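Local atomic coordinates of protein DJ-1 homolog D (Arabidopsis thaliana, PDB entry 4OGG), a protein that belongs to the DJ-1/PfpI family and carries two consecutive copies of its alpha/beta domain in a single chain. Residues 197-202 with 294-299. Numbering follows the deposited sequence.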
loop_
_atom_site.group_PDB
_atom_site.type_symbol
_atom_site.label_atom_id
_atom_site.label_comp_id
_atom_site.label_asym_id
_atom_site.label_seq_id
_atom_site.Cartn_x
_atom_site.Cartn_y
_atom_site.Cartn_z
ATOM N N ARG C 197 24.551 -28.487 -10.175
ATOM C CA ARG C 197 24.547 -27.046 -10.395
ATOM C C ARG C 197 23.227 -26.703 -11.077
ATOM O O ARG C 197 22.896 -27.268 -12.122
ATOM C CB ARG C 197 25.719 -26.633 -11.287
ATOM C CG ARG C 197 27.077 -26.759 -10.619
ATOM C CD ARG C 197 28.202 -26.528 -11.615
ATOM N NE ARG C 197 28.140 -25.208 -12.238
ATOM C CZ ARG C 197 28.338 -24.064 -11.591
ATOM N NH1 ARG C 197 28.613 -24.070 -10.293
ATOM N NH2 ARG C 197 28.270 -22.912 -12.245
ATOM N N ILE C 198 22.476 -25.781 -10.482
ATOM C CA ILE C 198 21.179 -25.391 -11.021
ATOM C C ILE C 198 21.128 -23.907 -11.371
ATOM O O ILE C 198 21.604 -23.066 -10.608
ATOM C CB ILE C 198 20.056 -25.693 -10.000
ATOM C CG1 ILE C 198 20.260 -27.085 -9.393
ATOM C CG2 ILE C 198 18.695 -25.597 -10.674
ATOM C CD1 ILE C 198 20.235 -28.214 -10.395
ATOM N N LEU C 199 20.550 -23.594 -12.529
ATOM C CA LEU C 199 20.417 -22.211 -12.982
ATOM C C LEU C 199 18.958 -21.763 -12.941
ATOM O O LEU C 199 18.073 -22.464 -13.425
ATOM C CB LEU C 199 20.939 -22.058 -14.416
ATOM C CG LEU C 199 20.750 -20.669 -15.037
ATOM C CD1 LEU C 199 21.594 -19.656 -14.287
ATOM C CD2 LEU C 199 21.139 -20.698 -16.504
ATOM N N PHE C 200 18.720 -20.592 -12.359
ATOM C CA PHE C 200 17.375 -20.030 -12.259
ATOM C C PHE C 200 17.242 -18.824 -13.176
ATOM O O PHE C 200 18.035 -17.890 -13.085
ATOM C CB PHE C 200 17.085 -19.576 -10.825
ATOM C CG PHE C 200 16.458 -20.627 -9.963
ATOM C CD1 PHE C 200 17.111 -21.830 -9.716
ATOM C CD2 PHE C 200 15.213 -20.406 -9.382
ATOM C CE1 PHE C 200 16.532 -22.799 -8.897
ATOM C CE2 PHE C 200 14.626 -21.365 -8.563
ATOM C CZ PHE C 200 15.287 -22.565 -8.320
ATOM N N LEU C 201 16.249 -18.848 -14.060
ATOM C CA LEU C 201 16.010 -17.727 -14.963
ATOM C C LEU C 201 15.049 -16.783 -14.251
ATOM O O LEU C 201 13.848 -17.046 -14.176
ATOM C CB LEU C 201 15.397 -18.219 -16.273
ATOM C CG LEU C 201 16.328 -19.067 -17.142
ATOM C CD1 LEU C 201 15.560 -19.672 -18.303
ATOM C CD2 LEU C 201 17.471 -18.190 -17.644
ATOM N N CYS C 202 15.590 -15.690 -13.724
ATOM C CA CYS C 202 14.803 -14.716 -12.982
ATOM C C CYS C 202 14.519 -13.433 -13.751
ATOM O O CYS C 202 15.052 -13.209 -14.840
ATOM C CB CYS C 202 15.520 -14.367 -11.675
ATOM S SG CYS C 202 15.887 -15.797 -10.623
ATOM N N LEU C 294 15.832 -17.594 -24.635
ATOM C CA LEU C 294 15.276 -18.694 -25.408
ATOM C C LEU C 294 16.371 -19.682 -25.803
ATOM O O LEU C 294 16.152 -20.892 -25.817
ATOM C CB LEU C 294 14.576 -18.158 -26.659
ATOM C CG LEU C 294 13.427 -17.173 -26.413
ATOM C CD1 LEU C 294 12.827 -16.747 -27.741
ATOM C CD2 LEU C 294 12.370 -17.823 -25.538
ATOM N N ASN C 295 17.550 -19.155 -26.118
ATOM C CA ASN C 295 18.686 -19.985 -26.513
ATOM C C ASN C 295 19.094 -20.928 -25.383
ATOM O O ASN C 295 19.414 -22.093 -25.621
ATOM C CB ASN C 295 19.877 -19.101 -26.901
ATOM C CG ASN C 295 19.689 -18.420 -28.246
ATOM O OD1 ASN C 295 20.433 -17.502 -28.596
ATOM N ND2 ASN C 295 18.702 -18.872 -29.010
ATOM N N ILE C 296 19.077 -20.418 -24.156
ATOM C CA ILE C 296 19.438 -21.216 -22.986
ATOM C C ILE C 296 18.443 -22.356 -22.799
ATOM O O ILE C 296 18.827 -23.484 -22.495
ATOM C CB ILE C 296 19.464 -20.344 -21.713
ATOM C CG1 ILE C 296 20.565 -19.288 -21.835
ATOM C CG2 ILE C 296 19.689 -21.215 -20.484
ATOM C CD1 ILE C 296 20.555 -18.255 -20.734
ATOM N N VAL C 297 17.164 -22.059 -22.989
ATOM C CA VAL C 297 16.123 -23.067 -22.849
ATOM C C VAL C 297 16.265 -24.162 -23.906
ATOM O O VAL C 297 16.143 -25.350 -23.605
ATOM C CB VAL C 297 14.722 -22.437 -22.972
ATOM C CG1 VAL C 297 13.658 -23.523 -22.962
ATOM C CG2 VAL C 297 14.494 -21.464 -21.824
ATOM N N LYS C 298 16.513 -23.755 -25.147
ATOM C CA LYS C 298 16.671 -24.702 -26.244
ATOM C C LYS C 298 17.858 -25.622 -25.983
ATOM O O LYS C 298 17.808 -26.817 -26.277
ATOM C CB LYS C 298 16.875 -23.953 -27.563
ATOM C CG LYS C 298 15.692 -23.087 -27.974
ATOM C CD LYS C 298 15.997 -22.299 -29.239
ATOM C CE LYS C 298 14.832 -21.409 -29.631
ATOM N NZ LYS C 298 15.141 -20.614 -30.852
ATOM N N GLU C 299 18.921 -25.057 -25.424
ATOM C CA GLU C 299 20.123 -25.820 -25.119
ATOM C C GLU C 299 19.837 -26.924 -24.104
ATOM O O GLU C 299 20.173 -28.086 -24.334
ATOM C CB GLU C 299 21.212 -24.890 -24.587
ATOM C CG GLU C 299 22.564 -25.554 -24.424
ATOM C CD GLU C 299 23.662 -24.559 -24.121
ATOM O OE1 GLU C 299 23.823 -23.596 -24.902
ATOM O OE2 GLU C 299 24.367 -24.740 -23.106
#
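Leu201, at the C-terminal end of strand 197-201, points its CB toward Ile296 and Val297 of helix 294-299. CB itself meets nothing on the helix and serves as a spacer, carrying CG beside the backbone N and anti to the carbonyl carbon (chi1 -68°). There the chain forks: CD1 reaches Val297 CG2 at 4.1 Å, the two side chains crossing at a slant, while CD2 lies 4.4 Å from CD1 of Ile296. A leucine suits this place because its forked tip can touch two successive helix residues at once. Two residues back, on the same face of the strand, Leu199 adds CD2 against Ile296 CG2 at 4.3 Å, so that the two branches of Ile296 are divided between two leucines. Val297, short and beta-branched, also touches Ile316 and Leu317 of helix 314-320. The four touching residues are buried and wholly apolar, at loose van der Waals distances. Phe200 belongs to the other face of the strand, where its ring meets Phe215 edge-to-face. The axes of strand 197-201 and segment 294-299 come within 11.1 Å and run roughly antiparallel (143°). Helix 291-302 covers one face of the mainly parallel sheet, with helix 208-221 across the other: the alpha/beta sandwich of the DJ-1/PfpI fold.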